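Local coordinates for 450aa long hypothetical fmu protein (Pyrococcus horikoshii, PDB 2YXL) that probably methylates carbon 5 of cytosine in RNA, using S-adenosyl-L-methionine as methyl donor, at residues D59-K62 with K63-L66; V94-A97 with L98-P102; D132-D135 with K136-Y140. One frame throughout, in Å; residues are numbered along the deposited sequence.

Interaction 1 of 3, residues D59-K62 with K63-L66; sequences DIMK and KQGL
D59 and K63 form a salt bridge one turn apart, a buried contact on helix 47-75 in the N-terminal helical region. K63 NZ lies 2.9 Å from D59 OD1, which it meets on the syn side and only 16° out of the carboxylate plane; its bond to OD2 is weak. With CG anti to the backbone N (chi1 -162°), the short D59 side chain presents its carboxylate to an extended lysine chain running back along the helix. Lysine suits the place because its methylenes can pass the backbone before the ammonium group reaches the acid: K63 CG is 3.4 Å from D59 O. D59 O also accepts K63 N, 3.1 Å away. The K63 ammonium group makes a cation-pi contact with F99 of helix 84-99 and probably helps to offset the charge where D59 lies close to the like-charged D95, while K62 sends its amine to the carbonyl oxygen of N181. Beyond K63 the helix becomes irregular: Q64 N bonds weakly to M61 O, the regular i to i+4 bonds are missing at G65 and L66, and L66 N bonds weakly to K63 O. The pattern is that of an i to i+4 Asp-Lys ion pair just before a kink in a long helix.

Interaction 2 of 3, residues V94-A97 with L98-P102; sequences VDIA and LFHDP
D95 and H100 meet through a polar side-chain contact at the C-terminal end of helix 84-99. H100 NE2 donates a weak, strongly bent bond to D95 OD1, 2.9 Å away (N-H...O 129°). The oxygen lies in the plane of the imidazole, at its edge, while the carboxylate itself is turned 66° from that ring. D95 reaches the histidine because its CG stands anti to the backbone N (chi1 -170°), bringing the carboxylate to the side where the chain leaves the helix. Its other oxygen, OD2, approaches F99 CD2 obliquely at 3.3 Å, the two side chains crossing at about a right angle. The carboxylate of D59, on helix 47-75, is a close neighbour of both D95 and H100. A flat imidazole suits this place: it offers an N-H at its rim while F99 CB covers one face.

Backbone bonds continue to the last turn. L98 N donates to V94 O, F99 N to D95 O, and H100 N to I96 O at 3.2 Å. H100 is then the first residue to depart from helical angles.

Apolar contacts add to these bonds. V94 and L98 lie side by side, pointing the same way, with V94 CG1 3.9 Å from L98 CD1. Past the helix, the chain turns at D101 and brings P102 back against I96, whose CG2 is 3.6 Å from P102 CG; P102 CD also lies 3.3 Å from I96 O. The rigid, apolar proline ring suits a chain folding back onto a buried isoleucine, and L110 of helix 104-121 also packs on I96. Together, these contacts form a helix C terminus where the chain leaves through D101, with positive phi, and a following proline packs back on the last turn, leading into helix 104-121.

Interaction 3 of 3, residues D132-D135 with K136-Y140; sequences DLLD and KIFEY
With CG anti to its own carbonyl carbon (chi1 -79°), F138 directs its ring back along helix 124-138 beside L134, and I137 CG1 takes the same setting (chi1 -69°). L134, in the preceding turn, is the main partner; L133 CB touches I137 CD1 only loosely. L134 and F138 lie side by side and point the same way, L134 CD1 coming within 4.0 Å of F138 CE1, while L134 O approaches the ring edge, 3.2 Å from F138 CD1. The tip of I137 is looser: its CD1 stands 4.3 Å from L134 CD2. Leucine, isoleucine and phenylalanine suit this side because each offers hydrocarbon to the adjoining helices.

Beneath them run regular backbone bonds. I137 N bonds to L133 O, and F138 N to L134 O at 3.1 Å. The bond from E139 N to D135 O is weak, as the helix gives way to the turn. D135 suits its exposed place because it can pair with R111 of helix 104-121; the E139 carboxylate is a like-charged neighbour, not a partner. L134 and F138 pack against L110 of helix 104-121, I137 faces I74 of helix 47-75 and L90 of helix 84-99, and Y140 hydrogen-bonds to E73, placing this helix end against three others.

Overall arrangement
From the N terminus, the chain meets the three interactions in series: none nests in or crosses another, and each spans about a turn or two of local chain without closing a long loop. Interaction 1 lies within helix 47-75, interaction 2 at the end of helix 84-99, and interaction 3 at the end of helix 124-138. Interaction 2 is the middle member, its centre about 12 Å from the centre of each of the others. Its D95 and H100 lie close to D59 of interaction 1, the two carboxylates being like-charged neighbours, whereas A97 and P102 meet F138 of interaction 3. Interactions 1 and 3 do not touch. The series thus ties helices 47-75, 84-99 and 124-138 together, away from the sinefungin pocket.

Interaction 1 of 3, residues D59-K62 with K63-L66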
loop_
_atom_site.group_PDB
_atom_site.type_symbol
_atom_site.label_atom_id
_atom_site.label_comp_id
_atom_site.label_asym_id
_atom_site.label_seq_id
_atom_site.Cartn_x
_atom_site.Cartn_y
_atom_site.Cartn_z
ATOM N N ASP A 59 7.736 12.522 -0.365
ATOM C CA ASP A 59 8.548 13.143 0.675
ATOM C C ASP A 59 7.661 13.646 1.819
ATOM O O ASP A 59 8.013 13.498 2.992
ATOM C CB ASP A 59 9.380 14.290 0.092
ATOM C CG ASP A 59 10.538 14.690 0.987
ATOM O OD1 ASP A 59 11.361 13.821 1.334
ATOM O OD2 ASP A 59 10.640 15.883 1.329
ATOM N N ILE A 60 6.512 14.229 1.471
ATOM C CA ILE A 60 5.544 14.700 2.462
ATOM C C ILE A 60 4.922 13.514 3.217
ATOM O O ILE A 60 4.855 13.524 4.450
ATOM C CB ILE A 60 4.434 15.592 1.829
ATOM C CG1 ILE A 60 5.037 16.883 1.256
ATOM C CG2 ILE A 60 3.348 15.920 2.855
ATOM C CD1 ILE A 60 4.139 17.634 0.290
ATOM N N MET A 61 4.479 12.501 2.476
ATOM C CA MET A 61 3.894 11.304 3.080
ATOM C C MET A 61 4.868 10.650 4.059
ATOM O O MET A 61 4.497 10.316 5.183
ATOM C CB MET A 61 3.453 10.296 2.005
ATOM C CG MET A 61 2.277 10.760 1.146
ATOM S SD MET A 61 0.883 11.318 2.143
ATOM C CE MET A 61 -0.328 11.720 0.889
ATOM N N LYS A 62 6.117 10.502 3.624
ATOM C CA LYS A 62 7.173 9.877 4.417
ATOM C C LYS A 62 7.479 10.627 5.717
ATOM O O LYS A 62 7.701 10.001 6.754
ATOM C CB LYS A 62 8.430 9.732 3.553
ATOM C CG LYS A 62 9.590 8.976 4.173
ATOM C CD LYS A 62 10.586 8.514 3.108
ATOM C CE LYS A 62 11.215 9.680 2.336
ATOM N NZ LYS A 62 12.105 9.204 1.224
ATOM N N LYS A 63 7.472 11.958 5.661
ATOM C CA LYS A 63 7.869 12.791 6.801
ATOM C C LYS A 63 6.683 13.474 7.495
ATOM O O LYS A 63 6.873 14.376 8.318
ATOM C CB LYS A 63 8.877 13.850 6.348
ATOM C CG LYS A 63 10.113 13.287 5.679
ATOM C CD LYS A 63 10.909 14.388 5.004
ATOM C CE LYS A 63 12.187 13.841 4.395
ATOM N NZ LYS A 63 12.864 14.876 3.568
ATOM N N GLN A 64 5.472 13.023 7.166
ATOM C CA GLN A 64 4.228 13.673 7.587
ATOM C C GLN A 64 4.214 14.061 9.063
ATOM O O GLN A 64 3.924 15.215 9.405
ATOM C CB GLN A 64 3.034 12.771 7.267
ATOM C CG GLN A 64 1.704 13.496 7.177
ATOM C CD GLN A 64 0.519 12.550 7.198
ATOM O OE1 GLN A 64 -0.238 12.468 6.231
ATOM N NE2 GLN A 64 0.351 11.831 8.304
ATOM N N GLY A 65 4.536 13.098 9.923
ATOM C CA GLY A 65 4.525 13.305 11.369
ATOM C C GLY A 65 5.538 14.325 11.845
ATOM O O GLY A 65 5.304 15.036 12.822
ATOM N N LEU A 66 6.668 14.393 11.150
ATOM C CA LEU A 66 7.720 15.341 11.485
ATOM C C LEU A 66 7.355 16.740 10.990
ATOM O O LEU A 66 7.548 17.732 11.702
ATOM C CB LEU A 66 9.061 14.871 10.918
ATOM C CG LEU A 66 9.614 13.565 11.510
ATOM C CD1 LEU A 66 10.674 12.937 10.604
ATOM C CD2 LEU A 66 10.163 13.778 12.920
#

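Interaction 2 of 3, residues V94-A97 with L98-P102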
loop_
_atom_site.group_PDB
_atom_site.type_symbol
_atom_site.label_atom_id
_atom_site.label_comp_id
_atom_site.label_asym_id
_atom_site.label_seq_id
_atom_site.Cartn_x
_atom_site.Cartn_y
_atom_site.Cartn_z
ATOM N N VAL A 94 5.872 23.660 4.198
ATOM C CA VAL A 94 6.920 23.285 5.152
ATOM C C VAL A 94 7.926 22.324 4.514
ATOM O O VAL A 94 9.135 22.477 4.689
ATOM C CB VAL A 94 6.325 22.694 6.465
ATOM C CG1 VAL A 94 7.403 22.012 7.312
ATOM C CG2 VAL A 94 5.622 23.788 7.271
ATOM N N ASP A 95 7.420 21.354 3.757
ATOM C CA ASP A 95 8.275 20.392 3.063
ATOM C C ASP A 95 9.149 21.056 1.997
ATOM O O ASP A 95 10.336 20.738 1.864
ATOM C CB ASP A 95 7.430 19.292 2.426
ATOM C CG ASP A 95 8.266 18.153 1.899
ATOM O OD1 ASP A 95 8.308 17.967 0.664
ATOM O OD2 ASP A 95 8.891 17.449 2.718
ATOM N N ILE A 96 8.553 21.974 1.240
ATOM C CA ILE A 96 9.271 22.681 0.185
ATOM C C ILE A 96 10.339 23.606 0.779
ATOM O O ILE A 96 11.472 23.639 0.294
ATOM C CB ILE A 96 8.300 23.411 -0.784
ATOM C CG1 ILE A 96 7.686 22.395 -1.755
ATOM C CG2 ILE A 96 9.016 24.501 -1.563
ATOM C CD1 ILE A 96 6.538 22.923 -2.596
ATOM N N ALA A 97 9.979 24.320 1.845
ATOM C CA ALA A 97 10.895 25.253 2.506
ATOM C C ALA A 97 12.065 24.561 3.209
ATOM O O ALA A 97 13.193 25.049 3.159
ATOM C CB ALA A 97 10.143 26.146 3.484
ATOM N N LEU A 98 11.796 23.432 3.857
ATOM C CA LEU A 98 12.824 22.735 4.630
ATOM C C LEU A 98 13.742 21.856 3.793
ATOM O O LEU A 98 14.922 21.718 4.114
ATOM C CB LEU A 98 12.201 21.886 5.745
ATOM C CG LEU A 98 11.509 22.547 6.942
ATOM C CD1 LEU A 98 11.174 21.480 7.980
ATOM C CD2 LEU A 98 12.351 23.656 7.563
ATOM N N PHE A 99 13.210 21.264 2.727
ATOM C CA PHE A 99 13.926 20.189 2.038
ATOM C C PHE A 99 14.282 20.417 0.567
ATOM O O PHE A 99 15.272 19.873 0.087
ATOM C CB PHE A 99 13.162 18.866 2.187
ATOM C CG PHE A 99 12.924 18.459 3.616
ATOM C CD1 PHE A 99 13.977 18.015 4.414
ATOM C CD2 PHE A 99 11.647 18.515 4.162
ATOM C CE1 PHE A 99 13.760 17.640 5.736
ATOM C CE2 PHE A 99 11.418 18.141 5.482
ATOM C CZ PHE A 99 12.476 17.704 6.271
ATOM N N HIS A 100 13.493 21.215 -0.144
ATOM C CA HIS A 100 13.608 21.261 -1.603
ATOM C C HIS A 100 14.149 22.557 -2.202
ATOM O O HIS A 100 14.164 22.706 -3.425
ATOM C CB HIS A 100 12.285 20.853 -2.257
ATOM C CG HIS A 100 11.775 19.526 -1.792
ATOM N ND1 HIS A 100 12.445 18.346 -2.032
ATOM C CD2 HIS A 100 10.667 19.195 -1.086
ATOM C CE1 HIS A 100 11.770 17.345 -1.498
ATOM N NE2 HIS A 100 10.686 17.832 -0.921
ATOM N N ASP A 101 14.590 23.478 -1.346
ATOM C CA ASP A 101 15.246 24.725 -1.776
ATOM C C ASP A 101 14.597 25.365 -3.022
ATOM O O ASP A 101 15.190 25.356 -4.111
ATOM C CB ASP A 101 16.752 24.484 -2.001
ATOM C CG ASP A 101 17.544 25.777 -2.160
ATOM O OD1 ASP A 101 17.000 26.868 -1.876
ATOM O OD2 ASP A 101 18.723 25.702 -2.571
ATOM N N PRO A 102 13.385 25.929 -2.859
ATOM C CA PRO A 102 12.626 26.488 -3.982
ATOM C C PRO A 102 13.235 27.766 -4.550
ATOM O O PRO A 102 13.903 28.507 -3.825
ATOM C CB PRO A 102 11.270 26.814 -3.353
ATOM C CG PRO A 102 11.577 27.060 -1.917
ATOM C CD PRO A 102 12.661 26.084 -1.582
#

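Interaction 3 of 3, residues D132-D135 with K136-Y140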
loop_
_atom_site.group_PDB
_atom_site.type_symbol
_atom_site.label_atom_id
_atom_site.label_comp_id
_atom_site.label_asym_id
_atom_site.label_seq_id
_atom_site.Cartn_x
_atom_site.Cartn_y
_atom_site.Cartn_z
ATOM N N ASP A 132 -0.526 34.800 5.862
ATOM C CA ASP A 132 0.069 35.356 7.079
ATOM C C ASP A 132 1.149 34.466 7.705
ATOM O O ASP A 132 1.987 34.955 8.464
ATOM C CB ASP A 132 -1.017 35.645 8.126
ATOM C CG ASP A 132 -1.834 36.883 7.808
ATOM O OD1 ASP A 132 -1.377 37.730 7.007
ATOM O OD2 ASP A 132 -2.938 37.023 8.375
ATOM N N LEU A 133 1.126 33.171 7.397
ATOM C CA LEU A 133 2.078 32.225 7.984
ATOM C C LEU A 133 3.331 31.969 7.144
ATOM O O LEU A 133 4.345 31.493 7.668
ATOM C CB LEU A 133 1.398 30.886 8.279
ATOM C CG LEU A 133 0.382 30.831 9.416
ATOM C CD1 LEU A 133 -0.376 29.524 9.326
ATOM C CD2 LEU A 133 1.046 30.997 10.782
ATOM N N LEU A 134 3.259 32.276 5.853
ATOM C CA LEU A 134 4.325 31.923 4.917
ATOM C C LEU A 134 5.744 32.320 5.343
ATOM O O LEU A 134 6.656 31.495 5.293
ATOM C CB LEU A 134 4.023 32.431 3.506
ATOM C CG LEU A 134 3.495 31.416 2.487
ATOM C CD1 LEU A 134 4.202 31.671 1.167
ATOM C CD2 LEU A 134 3.740 29.970 2.915
ATOM N N ASP A 135 5.915 33.572 5.766
ATOM C CA ASP A 135 7.217 34.080 6.201
ATOM C C ASP A 135 7.789 33.328 7.404
ATOM O O ASP A 135 8.987 33.033 7.437
ATOM C CB ASP A 135 7.159 35.587 6.480
ATOM C CG ASP A 135 7.325 36.430 5.218
ATOM O OD1 ASP A 135 7.114 37.658 5.296
ATOM O OD2 ASP A 135 7.665 35.873 4.149
ATOM N N LYS A 136 6.934 33.016 8.377
ATOM C CA LYS A 136 7.329 32.228 9.551
ATOM C C LYS A 136 7.891 30.865 9.144
ATOM O O LYS A 136 8.889 30.404 9.704
ATOM C CB LYS A 136 6.143 32.043 10.507
ATOM C CG LYS A 136 5.785 33.270 11.348
ATOM C CD LYS A 136 6.459 33.246 12.726
ATOM C CE LYS A 136 7.727 34.102 12.781
ATOM N NZ LYS A 136 7.425 35.564 12.840
ATOM N N ILE A 137 7.244 30.240 8.162
ATOM C CA ILE A 137 7.658 28.944 7.627
ATOM C C ILE A 137 9.028 29.031 6.944
ATOM O O ILE A 137 9.892 28.182 7.168
ATOM C CB ILE A 137 6.581 28.366 6.665
ATOM C CG1 ILE A 137 5.332 27.962 7.460
ATOM C CG2 ILE A 137 7.124 27.179 5.868
ATOM C CD1 ILE A 137 4.086 27.746 6.619
ATOM N N PHE A 138 9.229 30.064 6.131
ATOM C CA PHE A 138 10.496 30.238 5.421
ATOM C C PHE A 138 11.654 30.696 6.314
ATOM O O PHE A 138 12.816 30.592 5.928
ATOM C CB PHE A 138 10.324 31.149 4.201
ATOM C CG PHE A 138 9.712 30.452 3.020
ATOM C CD1 PHE A 138 8.355 30.571 2.752
ATOM C CD2 PHE A 138 10.494 29.656 2.185
ATOM C CE1 PHE A 138 7.780 29.917 1.667
ATOM C CE2 PHE A 138 9.927 28.997 1.095
ATOM C CZ PHE A 138 8.562 29.128 0.839
ATOM N N GLU A 139 11.324 31.182 7.508
ATOM C CA GLU A 139 12.323 31.627 8.477
ATOM C C GLU A 139 12.531 30.632 9.622
ATOM O O GLU A 139 13.347 30.877 10.515
ATOM C CB GLU A 139 11.934 32.990 9.053
ATOM C CG GLU A 139 12.083 34.156 8.086
ATOM C CD GLU A 139 11.342 35.396 8.553
ATOM O OE1 GLU A 139 10.355 35.256 9.310
ATOM O OE2 GLU A 139 11.739 36.514 8.159
ATOM N N TYR A 140 11.800 29.519 9.594
ATOM C CA TYR A 140 11.855 28.529 10.670
ATOM C C TYR A 140 13.211 27.832 10.761
ATOM O O TYR A 140 13.704 27.281 9.774
ATOM C CB TYR A 140 10.736 27.488 10.519
ATOM C CG TYR A 140 10.880 26.299 11.444
ATOM C CD1 TYR A 140 10.520 26.388 12.788
ATOM C CD2 TYR A 140 11.385 25.088 10.976
ATOM C CE1 TYR A 140 10.658 25.298 13.643
ATOM C CE2 TYR A 140 11.527 23.992 11.822
ATOM C CZ TYR A 140 11.162 24.105 13.152
ATOM O OH TYR A 140 11.302 23.021 13.987
#